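Local coordinates for beta-lactamase-related domain-containing protein (Bacteroides dorei DSM 17855, PDB 5TGF) that is probably a serine hydrolase of the beta-lactamase clan, whose natural substrate is not established, and binds calcium, at residues 32-37 with 300-305; 8-13 with 332-337; 268-272 with 283-287. One frame throughout, in Å; residues are numbered along the deposited sequence.

Contact 1 (32-37 with 300-305); sequences CVVKND and DGVYGF
Two neighbouring strands, 32-35 and 302-305, run antiparallel (172° between directions, axes 4.8 Å apart) and pair Val-34 with Tyr-303 and Cys-32 with Phe-305 as hydrogen-bonded pairs. Along 300-305, Asp-300 comes first, its backbone O 3.3 Å from Lys-35 CE while its carboxylate turns to Thr-334. Gly-301 (phi/psi 69/32) forms a G1 bulge with Val-302 opposite Asn-297; its O accepts from Asn-36 N at 2.9 Å, and water 1 links it to Asp-37 N. A CB here would strike Asn-36 ND2. Val-302 packs CG1 on Val-33 CG1 at 4.1 Å. Tyr-303, chi1 p, lays its ring over Val-34, a CH-pi contact with CB 3.8 Å from the centroid; its O takes Val-34 N at 2.8 Å, and its N reaches Val-34 O at 3.0 Å. Gly-304 brings its CA within 4.3 Å of Val-33 CA. Phe-305 N meets Cys-32 O at 3.0 Å, and Cys-32 N meets Phe-305 O at 3.1 Å. Such pairing of N- and C-terminal strands is characteristic of the serine beta-lactamase fold's antiparallel sheet.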
loop_
_atom_site.group_PDB
_atom_site.type_symbol
_atom_site.label_atom_id
_atom_site.label_comp_id
_atom_site.label_asym_id
_atom_site.label_seq_id
_atom_site.Cartn_x
_atom_site.Cartn_y
_atom_site.Cartn_z
ATOM N N CYS A 32 -8.174 2.161 14.694
ATOM C CA CYS A 32 -7.610 3.308 15.435
ATOM C C CYS A 32 -7.665 4.556 14.558
ATOM O O CYS A 32 -7.278 4.492 13.381
ATOM C CB CYS A 32 -6.181 3.006 15.871
ATOM S SG CYS A 32 -5.409 4.322 16.875
ATOM N N VAL A 33 -8.210 5.650 15.103
ATOM C CA VAL A 33 -8.311 6.952 14.415
ATOM C C VAL A 33 -7.606 8.009 15.265
ATOM O O VAL A 33 -7.911 8.152 16.464
ATOM C CB VAL A 33 -9.782 7.386 14.186
ATOM C CG1 VAL A 33 -9.841 8.742 13.496
ATOM C CG2 VAL A 33 -10.561 6.316 13.425
ATOM N N VAL A 34 -6.664 8.724 14.660
ATOM C CA VAL A 34 -5.855 9.700 15.350
ATOM C C VAL A 34 -6.026 11.043 14.665
ATOM O O VAL A 34 -5.950 11.124 13.426
ATOM C CB VAL A 34 -4.364 9.312 15.316
ATOM C CG1 VAL A 34 -3.502 10.308 16.090
ATOM C CG2 VAL A 34 -4.178 7.914 15.898
ATOM N N LYS A 35 -6.305 12.085 15.456
ATOM C CA LYS A 35 -6.468 13.447 14.896
ATOM C C LYS A 35 -5.550 14.396 15.624
ATOM O O LYS A 35 -5.528 14.419 16.863
ATOM C CB LYS A 35 -7.904 13.949 14.978
ATOM C CG LYS A 35 -8.062 15.400 14.504
ATOM C CD LYS A 35 -9.516 15.837 14.592
ATOM C CE LYS A 35 -9.845 17.040 13.709
ATOM N NZ LYS A 35 -9.132 18.254 14.137
ATOM N N ASN A 36 -4.739 15.117 14.852
ATOM C CA ASN A 36 -3.769 16.047 15.420
ATOM C C ASN A 36 -2.992 15.375 16.578
ATOM O O ASN A 36 -2.841 15.952 17.650
ATOM C CB ASN A 36 -4.479 17.357 15.856
ATOM C CG ASN A 36 -5.137 18.096 14.679
ATOM O OD1 ASN A 36 -6.287 18.513 14.770
ATOM N ND2 ASN A 36 -4.423 18.225 13.566
ATOM N N ASP A 37 -2.592 14.119 16.349
ATOM C CA ASP A 37 -1.818 13.285 17.299
ATOM C C ASP A 37 -2.499 12.893 18.624
ATOM O O ASP A 37 -1.827 12.445 19.541
ATOM C CB ASP A 37 -0.463 13.934 17.566
ATOM C CG ASP A 37 0.351 14.070 16.299
ATOM O OD1 ASP A 37 0.489 13.041 15.582
ATOM O OD2 ASP A 37 0.776 15.200 15.979
ATOM N N ASP A 300 -8.445 16.879 7.310
ATOM C CA ASP A 300 -8.939 16.491 8.650
ATOM C C ASP A 300 -7.844 16.488 9.714
ATOM O O ASP A 300 -8.147 16.513 10.877
ATOM C CB ASP A 300 -9.544 15.090 8.645
ATOM C CG ASP A 300 -10.751 14.947 7.726
ATOM O OD1 ASP A 300 -11.370 15.991 7.427
ATOM O OD2 ASP A 300 -11.072 13.776 7.328
ATOM N N GLY A 301 -6.590 16.357 9.305
ATOM C CA GLY A 301 -5.480 16.107 10.220
ATOM C C GLY A 301 -5.518 14.707 10.843
ATOM O O GLY A 301 -5.114 14.522 11.994
ATOM N N VAL A 302 -6.028 13.743 10.076
ATOM C CA VAL A 302 -6.325 12.409 10.549
ATOM C C VAL A 302 -5.404 11.358 9.895
ATOM O O VAL A 302 -5.095 11.437 8.683
ATOM C CB VAL A 302 -7.807 12.057 10.254
ATOM C CG1 VAL A 302 -8.025 10.580 10.283
ATOM C CG2 VAL A 302 -8.751 12.722 11.258
ATOM N N TYR A 303 -4.966 10.387 10.692
ATOM C CA TYR A 303 -4.601 9.083 10.147
ATOM C C TYR A 303 -5.346 7.966 10.880
ATOM O O TYR A 303 -5.739 8.119 12.039
ATOM C CB TYR A 303 -3.086 8.883 10.100
ATOM C CG TYR A 303 -2.393 8.900 11.446
ATOM C CD1 TYR A 303 -2.160 7.728 12.121
ATOM C CD2 TYR A 303 -1.925 10.086 12.004
ATOM C CE1 TYR A 303 -1.546 7.707 13.347
ATOM C CE2 TYR A 303 -1.249 10.077 13.225
ATOM C CZ TYR A 303 -1.084 8.868 13.890
ATOM O OH TYR A 303 -0.473 8.781 15.113
ATOM N N GLY A 304 -5.701 6.912 10.143
ATOM C CA GLY A 304 -6.369 5.773 10.709
ATOM C C GLY A 304 -6.081 4.453 10.007
ATOM O O GLY A 304 -5.621 4.395 8.838
ATOM N N PHE A 305 -6.511 3.385 10.648
ATOM C CA PHE A 305 -6.318 2.060 10.070
ATOM C C PHE A 305 -7.420 1.171 10.591
ATOM O O PHE A 305 -7.631 1.082 11.814
ATOM C CB PHE A 305 -4.949 1.516 10.435
ATOM C CG PHE A 305 -4.638 0.164 9.827
ATOM C CD1 PHE A 305 -4.939 -0.097 8.491
ATOM C CD2 PHE A 305 -3.899 -0.768 10.529
ATOM C CE1 PHE A 305 -4.587 -1.290 7.887
ATOM C CE2 PHE A 305 -3.555 -1.974 9.949
ATOM C CZ PHE A 305 -3.916 -2.251 8.632
HETATM O O HOH W 1 -2.862 13.044 13.504
#

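Contact 2 (8-13 with 332-337); sequences YDFTPL and TVTKIV
An isoleucine side chain set against Tyr-8, Phe-10 and the first turn of helix 11-22 illustrates how chain termini pack together. Residues 8-10 are extended or turning, and Phe-10 occupies the N-cap position of the helix that 11-13 begins; Asp-9 OD1 closes an Asx turn by accepting from Thr-11 N at 3.0 Å. Residues 332-336 are helical. Nearest CA pairs are Tyr-8 with Val-337, Asp-9 with Ile-336 and Leu-13 with Thr-332. The main bump is Ile-336 (chi1 m, chi2 t). Its CG2 enters the hollow bounded by Tyr-8 CB at 4.0 Å, Asp-9 O at 3.5 Å and the Phe-10 ring, whose centroid lies 3.8 Å away in a CH-pi contact over the face. Its CD1 reaches Leu-13 CB at 3.9 Å and Pro-12 CD at 4.2 Å. One turn back, Thr-332 CG2 lies 3.8 Å from Leu-13 N, while Val-333 CG2 meets Leu-13 CD2 at 4.0 Å. Tyr-8 sets its ring edge 3.6 Å from Val-337 O through CE1. Water 2 bridges Asp-9 N (2.9 Å) and Ile-336 O (2.8 Å). Beneath lie strands 28-35 and 38-46: Leu-13 covers Ile-31 and Phe-41, Val-333 covers Val-33, and Val-337 rests on Leu-40.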
loop_
_atom_site.group_PDB
_atom_site.type_symbol
_atom_site.label_atom_id
_atom_site.label_comp_id
_atom_site.label_asym_id
_atom_site.label_seq_id
_atom_site.Cartn_x
_atom_site.Cartn_y
_atom_site.Cartn_z
ATOM N N TYR A 8 -16.081 14.236 20.184
ATOM C CA TYR A 8 -16.702 13.798 18.950
ATOM C C TYR A 8 -17.654 12.674 19.241
ATOM O O TYR A 8 -17.481 11.981 20.244
ATOM C CB TYR A 8 -15.606 13.298 18.015
ATOM C CG TYR A 8 -14.526 14.327 17.788
ATOM C CD1 TYR A 8 -14.660 15.270 16.799
ATOM C CD2 TYR A 8 -13.390 14.371 18.593
ATOM C CE1 TYR A 8 -13.676 16.213 16.565
ATOM C CE2 TYR A 8 -12.390 15.306 18.352
ATOM C CZ TYR A 8 -12.556 16.216 17.323
ATOM O OH TYR A 8 -11.616 17.177 17.080
ATOM N N ASP A 9 -18.640 12.461 18.376
ATOM C CA ASP A 9 -19.508 11.294 18.520
ATOM C C ASP A 9 -19.176 10.238 17.465
ATOM O O ASP A 9 -19.519 10.412 16.309
ATOM C CB ASP A 9 -20.985 11.703 18.431
ATOM C CG ASP A 9 -21.949 10.535 18.626
ATOM O OD1 ASP A 9 -21.543 9.368 18.872
ATOM O OD2 ASP A 9 -23.161 10.797 18.494
ATOM N N PHE A 10 -18.529 9.142 17.884
ATOM C CA PHE A 10 -18.094 8.077 16.963
ATOM C C PHE A 10 -19.112 6.940 16.759
ATOM O O PHE A 10 -18.825 5.981 16.081
ATOM C CB PHE A 10 -16.737 7.519 17.407
ATOM C CG PHE A 10 -15.585 8.319 16.906
ATOM C CD1 PHE A 10 -15.054 8.067 15.642
ATOM C CD2 PHE A 10 -15.113 9.388 17.623
ATOM C CE1 PHE A 10 -14.062 8.869 15.118
ATOM C CE2 PHE A 10 -14.089 10.175 17.126
ATOM C CZ PHE A 10 -13.580 9.928 15.843
ATOM N N THR A 11 -20.335 7.099 17.255
ATOM C CA THR A 11 -21.375 6.128 17.042
ATOM C C THR A 11 -21.599 5.712 15.580
ATOM O O THR A 11 -21.789 4.531 15.317
ATOM C CB THR A 11 -22.716 6.635 17.620
ATOM O OG1 THR A 11 -22.539 6.846 19.010
ATOM C CG2 THR A 11 -23.806 5.632 17.416
ATOM N N PRO A 12 -21.643 6.671 14.637
ATOM C CA PRO A 12 -21.914 6.232 13.270
ATOM C C PRO A 12 -20.818 5.264 12.718
ATOM O O PRO A 12 -21.131 4.332 11.967
ATOM C CB PRO A 12 -21.968 7.538 12.485
ATOM C CG PRO A 12 -22.271 8.584 13.505
ATOM C CD PRO A 12 -21.537 8.141 14.724
ATOM N N LEU A 13 -19.560 5.479 13.099
ATOM C CA LEU A 13 -18.481 4.590 12.663
ATOM C C LEU A 13 -18.632 3.222 13.330
ATOM O O LEU A 13 -18.571 2.183 12.677
ATOM C CB LEU A 13 -17.126 5.206 13.002
ATOM C CG LEU A 13 -15.884 4.407 12.635
ATOM C CD1 LEU A 13 -15.833 4.248 11.123
ATOM C CD2 LEU A 13 -14.617 5.090 13.148
ATOM N N THR A 332 -16.858 8.515 6.783
ATOM C CA THR A 332 -17.589 8.605 8.056
ATOM C C THR A 332 -16.753 9.337 9.104
ATOM O O THR A 332 -17.269 10.186 9.863
ATOM C CB THR A 332 -18.025 7.219 8.534
ATOM O OG1 THR A 332 -18.772 6.536 7.512
ATOM C CG2 THR A 332 -18.901 7.296 9.804
ATOM N N VAL A 333 -15.453 9.097 9.126
ATOM C CA VAL A 333 -14.556 9.883 9.996
ATOM C C VAL A 333 -14.550 11.367 9.631
ATOM O O VAL A 333 -14.619 12.245 10.503
ATOM C CB VAL A 333 -13.139 9.301 10.058
ATOM C CG1 VAL A 333 -12.153 10.219 10.740
ATOM C CG2 VAL A 333 -13.150 7.937 10.743
ATOM N N THR A 334 -14.514 11.658 8.340
ATOM C CA THR A 334 -14.536 13.051 7.893
ATOM C C THR A 334 -15.788 13.767 8.391
ATOM O O THR A 334 -15.687 14.842 8.946
ATOM C CB THR A 334 -14.404 13.146 6.345
ATOM O OG1 THR A 334 -13.067 12.794 5.968
ATOM C CG2 THR A 334 -14.670 14.564 5.871
ATOM N N LYS A 335 -16.922 13.107 8.307
ATOM C CA LYS A 335 -18.178 13.658 8.851
ATOM C C LYS A 335 -18.080 13.876 10.366
ATOM O O LYS A 335 -18.414 14.954 10.870
ATOM C CB LYS A 335 -19.319 12.727 8.520
ATOM C CG LYS A 335 -20.720 13.293 8.688
ATOM C CD LYS A 335 -21.743 12.236 8.270
ATOM C CE LYS A 335 -23.109 12.818 7.930
ATOM N NZ LYS A 335 -23.493 13.943 8.830
ATOM N N ILE A 336 -17.553 12.872 11.076
ATOM C CA ILE A 336 -17.521 12.902 12.529
ATOM C C ILE A 336 -16.633 14.015 13.039
ATOM O O ILE A 336 -17.028 14.748 13.967
ATOM C CB ILE A 336 -17.114 11.530 13.131
ATOM C CG1 ILE A 336 -18.242 10.524 12.944
ATOM C CG2 ILE A 336 -16.743 11.663 14.602
ATOM C CD1 ILE A 336 -17.787 9.093 13.035
ATOM N N VAL A 337 -15.435 14.150 12.496
ATOM C CA VAL A 337 -14.468 15.065 13.084
ATOM C C VAL A 337 -14.693 16.502 12.642
ATOM O O VAL A 337 -14.047 17.395 13.158
ATOM C CB VAL A 337 -12.979 14.692 12.866
ATOM C CG1 VAL A 337 -12.680 13.281 13.359
ATOM C CG2 VAL A 337 -12.559 14.817 11.410
HETATM O O HOH W 2 -18.743 14.328 16.136
#

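Contact 3 (268-272 with 283-287); sequences GEWRE and QISSP
Hairpin strands can be joined through both backbone and side chains, as 270-272 and 283-285 demonstrate. Their axes approach to 4.8 Å at 143°, a strongly twisted antiparallel pair. In the backbone register, Trp-270 faces Ser-285 as a hydrogen-bonded pair (CA-CA 5.2 Å) and Arg-271 faces Ile-284 as a non-hydrogen-bonded one (4.8 Å). Trp-270 N gives to Ser-285 O at 2.8 Å, and Ser-285 N gives to Trp-270 O at 3.0 Å; Glu-272 N to Gln-283 O (2.9 Å) is weak, where Glu-272 has turned to phi/psi -74/-43. Ile-284 CA adds a CA-H...O contact to Trp-270 O at 3.2 Å.

Side-chain polar bonds centre on the Glu-272 carboxylate (chi1 m, chi2 t): OE1 accepts from Gln-283 NE2 at 2.9 Å and OE2 from Ser-285 OG, chi1 p, at 2.6 Å. Tyr-252 and Tyr-293 hydroxyls bind the same carboxylate.

Apolar packing brings Trp-270 CD1 (chi1 m, chi2 91°) to Pro-287 CD at 3.4 Å. Water 3 links Trp-270 NE1 and Pro-287 O, each at 2.9 Å.

Beyond the hairpin, Ser-286 OG bonds to the backbone O of Ser-58, in a probable SxxK motif, and a glycerol, probably from the crystallisation liquor, has its nearest atom about 3 Å from the indole. The chemistry therefore implies a buried carboxylate satisfied by several polar partners, on a strand pair that probably borders the active-site pocket.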
loop_
_atom_site.group_PDB
_atom_site.type_symbol
_atom_site.label_atom_id
_atom_site.label_comp_id
_atom_site.label_asym_id
_atom_site.label_seq_id
_atom_site.Cartn_x
_atom_site.Cartn_y
_atom_site.Cartn_z
ATOM N N GLY A 268 3.244 3.150 -4.565
ATOM C CA GLY A 268 2.590 2.171 -3.677
ATOM C C GLY A 268 1.404 2.659 -2.846
ATOM O O GLY A 268 1.151 2.119 -1.800
ATOM N N GLU A 269 0.699 3.686 -3.310
ATOM C CA GLU A 269 -0.393 4.274 -2.575
ATOM C C GLU A 269 -1.336 5.008 -3.532
ATOM O O GLU A 269 -0.884 5.616 -4.550
ATOM C CB GLU A 269 0.139 5.237 -1.514
ATOM C CG GLU A 269 0.961 6.413 -2.061
ATOM C CD GLU A 269 2.053 6.872 -1.076
ATOM O OE1 GLU A 269 1.879 7.914 -0.392
ATOM O OE2 GLU A 269 3.077 6.132 -0.915
ATOM N N TRP A 270 -2.628 4.963 -3.214
ATOM C CA TRP A 270 -3.650 5.661 -3.988
ATOM C C TRP A 270 -3.786 7.096 -3.518
ATOM O O TRP A 270 -3.809 7.392 -2.293
ATOM C CB TRP A 270 -5.039 4.981 -3.850
ATOM C CG TRP A 270 -5.118 3.554 -4.350
ATOM C CD1 TRP A 270 -4.899 2.404 -3.624
ATOM C CD2 TRP A 270 -5.487 3.126 -5.657
ATOM N NE1 TRP A 270 -5.024 1.309 -4.432
ATOM C CE2 TRP A 270 -5.393 1.726 -5.682
ATOM C CE3 TRP A 270 -5.783 3.807 -6.856
ATOM C CZ2 TRP A 270 -5.620 0.983 -6.837
ATOM C CZ3 TRP A 270 -6.044 3.047 -8.006
ATOM C CH2 TRP A 270 -5.962 1.673 -7.989
ATOM N N ARG A 271 -3.903 7.981 -4.495
ATOM C CA ARG A 271 -4.297 9.363 -4.309
ATOM C C ARG A 271 -5.810 9.498 -4.418
ATOM O O ARG A 271 -6.356 9.623 -5.499
ATOM C CB ARG A 271 -3.558 10.233 -5.327
ATOM C CG ARG A 271 -2.033 10.207 -5.153
ATOM C CD ARG A 271 -1.231 10.907 -6.255
ATOM N NE ARG A 271 -1.926 12.024 -6.910
ATOM C CZ ARG A 271 -1.679 13.320 -6.770
ATOM N NH1 ARG A 271 -0.804 13.798 -5.898
ATOM N NH2 ARG A 271 -2.385 14.152 -7.484
ATOM N N GLU A 272 -6.508 9.278 -3.305
ATOM C CA GLU A 272 -7.969 9.139 -3.342
ATOM C C GLU A 272 -8.660 10.500 -3.554
ATOM O O GLU A 272 -9.619 10.589 -4.310
ATOM C CB GLU A 272 -8.517 8.523 -2.056
ATOM C CG GLU A 272 -8.120 7.072 -1.848
ATOM C CD GLU A 272 -8.850 6.425 -0.674
ATOM O OE1 GLU A 272 -9.232 7.130 0.270
ATOM O OE2 GLU A 272 -8.953 5.195 -0.665
ATOM N N GLN A 283 -6.087 13.129 0.535
ATOM C CA GLN A 283 -6.396 11.803 1.115
ATOM C C GLN A 283 -5.658 10.724 0.331
ATOM O O GLN A 283 -5.756 10.655 -0.907
ATOM C CB GLN A 283 -7.894 11.537 1.140
ATOM C CG GLN A 283 -8.260 10.305 1.984
ATOM C CD GLN A 283 -9.748 10.203 2.288
ATOM O OE1 GLN A 283 -10.223 10.812 3.237
ATOM N NE2 GLN A 283 -10.483 9.428 1.482
ATOM N N ILE A 284 -4.876 9.946 1.052
ATOM C CA ILE A 284 -4.051 8.885 0.501
ATOM C C ILE A 284 -4.351 7.566 1.280
ATOM O O ILE A 284 -4.618 7.562 2.496
ATOM C CB ILE A 284 -2.562 9.266 0.666
ATOM C CG1 ILE A 284 -2.217 10.484 -0.220
ATOM C CG2 ILE A 284 -1.635 8.107 0.299
ATOM C CD1 ILE A 284 -1.060 11.265 0.322
ATOM N N SER A 285 -4.319 6.445 0.560
ATOM C CA SER A 285 -4.632 5.153 1.143
ATOM C C SER A 285 -3.916 4.024 0.438
ATOM O O SER A 285 -3.306 4.207 -0.632
ATOM C CB SER A 285 -6.129 4.911 1.039
ATOM O OG SER A 285 -6.412 4.552 -0.311
ATOM N N SER A 286 -3.979 2.835 1.052
ATOM C CA SER A 286 -3.506 1.589 0.428
ATOM C C SER A 286 -4.424 0.392 0.824
ATOM O O SER A 286 -4.030 -0.473 1.610
ATOM C CB SER A 286 -2.056 1.328 0.809
ATOM O OG SER A 286 -1.437 0.385 -0.079
ATOM N N PRO A 287 -5.669 0.341 0.286
ATOM C CA PRO A 287 -6.585 -0.710 0.701
ATOM C C PRO A 287 -6.147 -2.077 0.212
ATOM O O PRO A 287 -5.567 -2.181 -0.852
ATOM C CB PRO A 287 -7.915 -0.332 0.038
ATOM C CG PRO A 287 -7.715 1.042 -0.483
ATOM C CD PRO A 287 -6.247 1.177 -0.767
HETATM O O HOH W 3 -4.172 -1.128 -3.124
#

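Overall arrangement
From the N terminus, the chain enters contact 2 at residues 8-13, continues through helix 11-22 into strand 28-35, and there supplies the first half of contact 1. A long excursion follows before 268-272 and 283-287 close the short hairpin of contact 3. Residues 300-305 then complete contact 1, and helix 328-337 completes contact 2. The three loops nest without crossing: contact 3 inside contact 1, contact 1 inside contact 2. Contacts 1 and 3 belong to one six-stranded antiparallel sheet, contact 3 including one of its two edge strands, 270-274. Contact 2 joins the terminal helices and touches contact 1 directly, Val-33 CG1 lying 3.9 Å from Val-333 CG1.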